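Local coordinates for porin (PDB 3T24), which forms an outer-membrane beta-barrel channel of the OprD family, which probably lets small carboxylate-bearing solutes into Pseudomonas aeruginosa, at residues F217-Y222 and T247-S252. Numbering follows the deposited sequence.
Sequences FYKQHY and TDDGSS
K219 and T247 face each other as an antiparallel hydrogen-bonded pair, and their backbones bond both ways: K219 N gives to T247 O at 2.7 Å, and T247 N returns to K219 O at 2.8 Å. Next along, Y218 and D248 form a non-hydrogen-bonded pair with diverging side chains; Y218 CA and CB sit close beside T247 O, while the aromatic ring leads away from the partner strand. D249 points inward, its CB 3.7 Å from Y218 N. Beyond this pair the strands give way to loop, and the carbonyl of F217 takes over. Its O accepts from S252 OG, in the carbonyl plane, at a short 2.5 Å whose exact value is doubtful, and more weakly from D249 N. A small serine suits this place: with OG between its backbone N and carbonyl carbon (chi1 72°), the hydroxyl reaches F217 O and also bonds V254 N. The F217 ring turns away to I173 and L187, where it is buried.

The K219 side is looser and more exposed. The lysine chain lies beside T247, then bends at chi3 and chi4, bringing NZ to 3.3 Å from the methyl CG2 and to D248 O at 3.0 Å. D249 crosses this chain at about a right angle; its OD1, 4.2 Å from NZ, is too distant for a salt bridge but may add electrostatic attraction, and the other oxygen, OD2, accepts from N216 N. D248 OD1 accepts from G250 N in an Asx turn. At G250 a CB would jam against D249 O, which calls for glycine as the chain loops round to return S252 to F217. This is the open end of the antiparallel hairpin of strands 218-230 and 235-248 in the OprD-family barrel, where the second strand passes into the loop leading to strand 255-267.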
# COMPACT_ATOMS: atom_id res chain seq x y z
N PHE A 217 12.86 16.13 -4.15
CA PHE A 217 11.53 15.98 -4.73
C PHE A 217 10.46 16.73 -3.97
O PHE A 217 9.82 17.62 -4.52
CB PHE A 217 11.16 14.50 -4.86
CG PHE A 217 11.87 13.80 -5.97
CD1 PHE A 217 11.28 13.65 -7.21
CD2 PHE A 217 13.16 13.30 -5.78
CE1 PHE A 217 11.94 13.01 -8.23
CE2 PHE A 217 13.83 12.67 -6.80
CZ PHE A 217 13.21 12.51 -8.03
N TYR A 218 10.26 16.37 -2.70
CA TYR A 218 9.17 16.92 -1.91
C TYR A 218 9.33 16.70 -0.42
O TYR A 218 10.07 15.81 0.04
CB TYR A 218 7.83 16.32 -2.36
CG TYR A 218 7.63 14.84 -2.00
CD1 TYR A 218 7.09 14.47 -0.77
CD2 TYR A 218 7.99 13.83 -2.89
CE1 TYR A 218 6.90 13.16 -0.45
CE2 TYR A 218 7.78 12.50 -2.58
CZ TYR A 218 7.25 12.17 -1.35
OH TYR A 218 7.05 10.85 -1.03
N LYS A 219 8.61 17.53 0.33
CA LYS A 219 8.42 17.36 1.76
C LYS A 219 6.93 17.17 1.96
O LYS A 219 6.12 17.78 1.27
CB LYS A 219 8.81 18.61 2.53
CG LYS A 219 10.13 19.21 2.16
CD LYS A 219 10.51 20.30 3.15
CE LYS A 219 11.34 21.37 2.47
NZ LYS A 219 10.51 22.11 1.46
N GLN A 220 6.56 16.36 2.94
CA GLN A 220 5.16 16.10 3.16
C GLN A 220 4.90 15.97 4.66
O GLN A 220 5.67 15.32 5.38
CB GLN A 220 4.77 14.82 2.45
CG GLN A 220 3.30 14.43 2.55
CD GLN A 220 3.00 13.19 1.73
OE1 GLN A 220 3.07 12.07 2.24
NE2 GLN A 220 2.71 13.38 0.45
N HIS A 221 3.83 16.62 5.11
CA HIS A 221 3.33 16.49 6.47
C HIS A 221 1.98 15.80 6.36
O HIS A 221 1.11 16.23 5.60
CB HIS A 221 3.17 17.86 7.14
CG HIS A 221 4.45 18.61 7.27
ND1 HIS A 221 5.10 18.78 8.47
CD2 HIS A 221 5.23 19.21 6.33
CE1 HIS A 221 6.22 19.46 8.28
NE2 HIS A 221 6.32 19.74 6.99
N TYR A 222 1.82 14.70 7.09
CA TYR A 222 0.58 13.95 7.05
C TYR A 222 -0.06 13.97 8.42
O TYR A 222 0.56 13.57 9.40
CB TYR A 222 0.85 12.49 6.64
CG TYR A 222 -0.21 11.94 5.74
CD1 TYR A 222 0.06 11.68 4.39
CD2 TYR A 222 -1.48 11.69 6.22
CE1 TYR A 222 -0.92 11.18 3.55
CE2 TYR A 222 -2.48 11.21 5.39
CZ TYR A 222 -2.20 10.95 4.05
OH TYR A 222 -3.18 10.46 3.22
N THR A 247 5.04 19.64 -0.46
CA THR A 247 5.65 20.86 -0.92
C THR A 247 6.94 20.45 -1.62
O THR A 247 7.47 19.36 -1.37
CB THR A 247 5.90 21.77 0.28
OG1 THR A 247 5.41 23.08 0.01
CG2 THR A 247 7.37 21.84 0.65
N ASP A 248 7.46 21.27 -2.52
CA ASP A 248 8.61 20.84 -3.29
C ASP A 248 9.92 20.94 -2.49
O ASP A 248 9.97 21.60 -1.46
CB ASP A 248 8.71 21.65 -4.57
CG ASP A 248 9.29 22.99 -4.34
OD1 ASP A 248 10.54 23.09 -4.35
OD2 ASP A 248 8.51 23.94 -4.11
N ASP A 249 10.98 20.30 -2.97
CA ASP A 249 12.27 20.34 -2.28
C ASP A 249 13.40 20.84 -3.19
O ASP A 249 14.53 20.36 -3.13
CB ASP A 249 12.64 18.96 -1.69
CG ASP A 249 13.80 19.04 -0.69
OD1 ASP A 249 13.86 20.05 0.05
OD2 ASP A 249 14.64 18.11 -0.63
N GLY A 250 13.08 21.80 -4.05
CA GLY A 250 14.09 22.46 -4.86
C GLY A 250 14.15 22.06 -6.32
O GLY A 250 14.59 22.83 -7.16
N SER A 251 13.71 20.86 -6.66
CA SER A 251 13.90 20.42 -8.04
C SER A 251 12.64 19.83 -8.64
O SER A 251 12.72 19.19 -9.68
CB SER A 251 15.07 19.44 -8.14
OG SER A 251 16.30 20.06 -7.79
N SER A 252 11.49 20.07 -8.00
CA SER A 252 10.18 19.73 -8.58
C SER A 252 9.23 20.91 -8.46
O SER A 252 9.62 21.96 -8.01
CB SER A 252 9.56 18.53 -7.88
OG SER A 252 9.13 18.90 -6.58